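Local atomic coordinates of 190aa long hypothetical protein (Pyrococcus horikoshii, PDB entry 2DDZ), a protein that is of unknown function but belongs to the DUF366 family, probably related in fold to class II aminoacyl-tRNA synthetases, and assembles as a hexamer. Residues Y16-A26 with V69-W77. Sequence-based numbering, arbitrary orientation.
Sequences YDGSAIRSHWA and VHYILELFW
The six-membered ring of W25 receives I72 CD1 over one face, a CH-pi contact 3.7 Å from the ring centroid, and A20 CB lies over the indole on that same face. These groups pack a 3-10 turn and a type II turn, R22 to W25, leading into helix 25-30, against one face of the mixed sheet at strand 68-75. A20 CB also meets the edge of the Y16 ring in its plane, while G18 N sits over the centre of one face of that ring, 3.5 Å above its plane. Y16 CB in turn sits over a face of the H70 imidazole, the two rings tilted at 38°; the H135 ring stacks on Y16, and its NE2 is hydrogen-bonded to H70 ND1. H24 CE1 approaches F76 CE2 obliquely at 3.7 Å. E74 leaves strand 68-75 with CG anti to the backbone N (chi1 -171°) and stays extended, which carries its carboxylate to the start of the helix. OE2 accepts the N-cap H24 N at 2.8 Å and 165° through its syn lone pair and also bonds S131 OG, whereas OE1 adds a weak bond to H24 N. The nearby helix start is likely to stabilise the negative charge. Replacing E74 by alanine is likely to leave H24 N, S131 OG and a bridging water without their carboxylate partner. The oxygen of that water lies 2.6 Å from E74 OE1, to which it donates, and accepts from A26 N in the first helical turn.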
loop_
_atom_site.group_PDB
_atom_site.type_symbol
_atom_site.label_atom_id
_atom_site.label_comp_id
_atom_site.label_asym_id
_atom_site.label_seq_id
_atom_site.Cartn_x
_atom_site.Cartn_y
_atom_site.Cartn_z
ATOM N N TYR E 16 18.472 -27.449 -1.866
ATOM C CA TYR E 16 18.087 -26.150 -1.328
ATOM C C TYR E 16 19.194 -25.584 -0.439
ATOM O O TYR E 16 19.478 -26.124 0.629
ATOM C CB TYR E 16 16.801 -26.293 -0.512
ATOM C CG TYR E 16 16.295 -24.997 0.078
ATOM C CD1 TYR E 16 15.828 -23.973 -0.743
ATOM C CD2 TYR E 16 16.292 -24.792 1.460
ATOM C CE1 TYR E 16 15.371 -22.774 -0.203
ATOM C CE2 TYR E 16 15.837 -23.602 2.012
ATOM C CZ TYR E 16 15.380 -22.597 1.174
ATOM O OH TYR E 16 14.941 -21.411 1.696
ATOM N N ASP E 17 19.830 -24.507 -0.881
ATOM C CA ASP E 17 20.875 -23.886 -0.077
ATOM C C ASP E 17 20.373 -22.518 0.403
ATOM O O ASP E 17 21.152 -21.672 0.868
ATOM C CB ASP E 17 22.170 -23.749 -0.891
ATOM C CG ASP E 17 22.057 -22.753 -2.028
ATOM O OD1 ASP E 17 20.986 -22.670 -2.663
ATOM O OD2 ASP E 17 23.059 -22.060 -2.300
ATOM N N GLY E 18 19.055 -22.336 0.298
ATOM C CA GLY E 18 18.404 -21.107 0.711
ATOM C C GLY E 18 18.194 -20.067 -0.381
ATOM O O GLY E 18 17.280 -19.242 -0.277
ATOM N N SER E 19 19.013 -20.098 -1.432
ATOM C CA SER E 19 18.908 -19.103 -2.501
ATOM C C SER E 19 17.642 -19.184 -3.350
ATOM O O SER E 19 17.370 -18.289 -4.148
ATOM C CB SER E 19 20.150 -19.148 -3.413
ATOM O OG SER E 19 20.221 -20.361 -4.147
ATOM N N ALA E 20 16.859 -20.243 -3.184
ATOM C CA ALA E 20 15.627 -20.364 -3.951
ATOM C C ALA E 20 14.546 -19.448 -3.372
ATOM O O ALA E 20 13.493 -19.257 -3.974
ATOM C CB ALA E 20 15.152 -21.810 -3.959
ATOM N N ILE E 21 14.828 -18.872 -2.206
ATOM C CA ILE E 21 13.897 -17.965 -1.534
ATOM C C ILE E 21 13.853 -16.608 -2.225
ATOM O O ILE E 21 12.919 -15.836 -2.021
ATOM C CB ILE E 21 14.300 -17.732 -0.059
ATOM C CG1 ILE E 21 13.087 -17.245 0.730
ATOM C CG2 ILE E 21 15.452 -16.722 0.020
ATOM C CD1 ILE E 21 11.992 -18.282 0.838
ATOM N N ARG E 22 14.867 -16.319 -3.045
ATOM C CA ARG E 22 14.932 -15.038 -3.774
ATOM C C ARG E 22 13.805 -14.816 -4.780
ATOM O O ARG E 22 13.225 -15.761 -5.328
ATOM C CB ARG E 22 16.277 -14.857 -4.525
ATOM C CG ARG E 22 17.488 -14.893 -3.573
ATOM C CD ARG E 22 18.646 -14.196 -4.169
ATOM N NE ARG E 22 19.910 -14.401 -3.532
ATOM C CZ ARG E 22 20.972 -13.681 -3.891
ATOM N NH1 ARG E 22 22.103 -13.864 -3.254
ATOM N NH2 ARG E 22 20.894 -12.800 -4.898
ATOM N N SER E 23 13.553 -13.544 -5.079
ATOM C CA SER E 23 12.499 -13.187 -6.012
ATOM C C SER E 23 12.807 -13.601 -7.435
ATOM O O SER E 23 13.957 -13.564 -7.871
ATOM C CB SER E 23 12.207 -11.676 -5.968
ATOM O OG SER E 23 13.310 -10.898 -6.408
ATOM N N HIS E 24 11.752 -13.989 -8.144
ATOM C CA HIS E 24 11.825 -14.413 -9.533
ATOM C C HIS E 24 12.624 -15.702 -9.720
ATOM O O HIS E 24 13.024 -16.025 -10.828
ATOM C CB HIS E 24 12.409 -13.293 -10.398
ATOM C CG HIS E 24 11.489 -12.122 -10.584
ATOM N ND1 HIS E 24 10.402 -12.154 -11.432
ATOM C CD2 HIS E 24 11.520 -10.873 -10.060
ATOM C CE1 HIS E 24 9.807 -10.973 -11.429
ATOM N NE2 HIS E 24 10.467 -10.179 -10.605
ATOM N N TRP E 25 12.827 -16.449 -8.638
ATOM C CA TRP E 25 13.574 -17.697 -8.724
ATOM C C TRP E 25 12.971 -18.661 -9.756
ATOM O O TRP E 25 13.661 -19.119 -10.669
ATOM C CB TRP E 25 13.630 -18.376 -7.359
ATOM C CG TRP E 25 14.401 -19.650 -7.376
ATOM C CD1 TRP E 25 15.748 -19.785 -7.512
ATOM C CD2 TRP E 25 13.868 -20.977 -7.288
ATOM N NE1 TRP E 25 16.091 -21.114 -7.516
ATOM C CE2 TRP E 25 14.958 -21.870 -7.380
ATOM C CE3 TRP E 25 12.578 -21.498 -7.142
ATOM C CZ2 TRP E 25 14.799 -23.261 -7.329
ATOM C CZ3 TRP E 25 12.417 -22.890 -7.090
ATOM C CH2 TRP E 25 13.524 -23.751 -7.184
ATOM N N ALA E 26 11.680 -18.956 -9.598
ATOM C CA ALA E 26 10.964 -19.848 -10.496
ATOM C C ALA E 26 11.014 -19.365 -11.944
ATOM O O ALA E 26 11.187 -20.164 -12.859
ATOM C CB ALA E 26 9.493 -20.000 -10.041
ATOM N N VAL E 69 11.750 -32.666 1.056
ATOM C CA VAL E 69 10.807 -32.243 0.019
ATOM C C VAL E 69 10.684 -30.719 0.216
ATOM O O VAL E 69 10.295 -30.255 1.297
ATOM C CB VAL E 69 9.407 -32.892 0.196
ATOM C CG1 VAL E 69 8.409 -32.243 -0.755
ATOM C CG2 VAL E 69 9.478 -34.389 -0.090
ATOM N N HIS E 70 11.023 -29.950 -0.814
ATOM C CA HIS E 70 10.981 -28.490 -0.730
ATOM C C HIS E 70 9.815 -27.860 -1.473
ATOM O O HIS E 70 9.433 -28.314 -2.561
ATOM C CB HIS E 70 12.280 -27.896 -1.294
ATOM C CG HIS E 70 13.517 -28.354 -0.588
ATOM N ND1 HIS E 70 13.901 -27.859 0.641
ATOM C CD2 HIS E 70 14.456 -29.268 -0.935
ATOM C CE1 HIS E 70 15.021 -28.448 1.020
ATOM N NE2 HIS E 70 15.380 -29.307 0.080
ATOM N N TYR E 71 9.252 -26.806 -0.889
ATOM C CA TYR E 71 8.160 -26.085 -1.539
ATOM C C TYR E 71 8.567 -24.634 -1.616
ATOM O O TYR E 71 8.832 -24.006 -0.595
ATOM C CB TYR E 71 6.846 -26.168 -0.753
ATOM C CG TYR E 71 6.342 -27.560 -0.497
ATOM C CD1 TYR E 71 6.958 -28.373 0.450
ATOM C CD2 TYR E 71 5.234 -28.065 -1.186
ATOM C CE1 TYR E 71 6.489 -29.658 0.716
ATOM C CE2 TYR E 71 4.753 -29.359 -0.929
ATOM C CZ TYR E 71 5.391 -30.145 0.029
ATOM O OH TYR E 71 4.936 -31.408 0.308
ATOM N N ILE E 72 8.630 -24.100 -2.825
ATOM C CA ILE E 72 8.994 -22.711 -2.998
ATOM C C ILE E 72 7.838 -21.994 -3.638
ATOM O O ILE E 72 7.458 -22.265 -4.775
ATOM C CB ILE E 72 10.249 -22.563 -3.840
ATOM C CG1 ILE E 72 11.451 -22.925 -2.978
ATOM C CG2 ILE E 72 10.381 -21.133 -4.359
ATOM C CD1 ILE E 72 12.612 -23.282 -3.793
ATOM N N LEU E 73 7.276 -21.077 -2.870
ATOM C CA LEU E 73 6.138 -20.313 -3.300
ATOM C C LEU E 73 6.454 -18.839 -3.528
ATOM O O LEU E 73 7.186 -18.222 -2.750
ATOM C CB LEU E 73 5.043 -20.462 -2.252
ATOM C CG LEU E 73 3.761 -19.670 -2.475
ATOM C CD1 LEU E 73 3.108 -20.119 -3.772
ATOM C CD2 LEU E 73 2.835 -19.885 -1.294
ATOM N N GLU E 74 5.925 -18.289 -4.621
ATOM C CA GLU E 74 6.097 -16.873 -4.920
ATOM C C GLU E 74 4.767 -16.289 -5.379
ATOM O O GLU E 74 4.120 -16.796 -6.287
ATOM C CB GLU E 74 7.172 -16.623 -5.981
ATOM C CG GLU E 74 7.500 -15.126 -6.135
ATOM C CD GLU E 74 8.864 -14.871 -6.777
ATOM O OE1 GLU E 74 9.318 -15.713 -7.574
ATOM O OE2 GLU E 74 9.478 -13.816 -6.506
ATOM N N LEU E 75 4.358 -15.223 -4.707
ATOM C CA LEU E 75 3.108 -14.556 -5.010
ATOM C C LEU E 75 3.339 -13.066 -5.213
ATOM O O LEU E 75 3.843 -12.361 -4.332
ATOM C CB LEU E 75 2.103 -14.777 -3.870
ATOM C CG LEU E 75 1.718 -16.233 -3.600
ATOM C CD1 LEU E 75 0.698 -16.295 -2.495
ATOM C CD2 LEU E 75 1.153 -16.855 -4.872
ATOM N N PHE E 76 2.957 -12.592 -6.384
ATOM C CA PHE E 76 3.116 -11.199 -6.708
ATOM C C PHE E 76 1.904 -10.414 -6.235
ATOM O O PHE E 76 1.087 -9.934 -7.018
ATOM C CB PHE E 76 3.349 -11.056 -8.208
ATOM C CG PHE E 76 4.622 -11.706 -8.666
ATOM C CD1 PHE E 76 4.666 -13.074 -8.933
ATOM C CD2 PHE E 76 5.798 -10.957 -8.776
ATOM C CE1 PHE E 76 5.871 -13.690 -9.307
ATOM C CE2 PHE E 76 7.008 -11.561 -9.152
ATOM C CZ PHE E 76 7.045 -12.927 -9.416
ATOM N N TRP E 77 1.798 -10.324 -4.921
ATOM C CA TRP E 77 0.724 -9.612 -4.262
ATOM C C TRP E 77 1.423 -8.469 -3.571
ATOM O O TRP E 77 2.606 -8.250 -3.803
ATOM C CB TRP E 77 0.061 -10.526 -3.230
ATOM C CG TRP E 77 -0.526 -11.768 -3.836
ATOM C CD1 TRP E 77 -0.571 -12.097 -5.166
ATOM C CD2 TRP E 77 -1.207 -12.820 -3.143
ATOM N NE1 TRP E 77 -1.243 -13.281 -5.340
ATOM C CE2 TRP E 77 -1.644 -13.746 -4.116
ATOM C CE3 TRP E 77 -1.493 -13.068 -1.794
ATOM C CZ2 TRP E 77 -2.356 -14.902 -3.781
ATOM C CZ3 TRP E 77 -2.200 -14.216 -1.462
ATOM C CH2 TRP E 77 -2.623 -15.118 -2.454
HETATM O O HOH W 1 10.217 -18.149 -7.283
#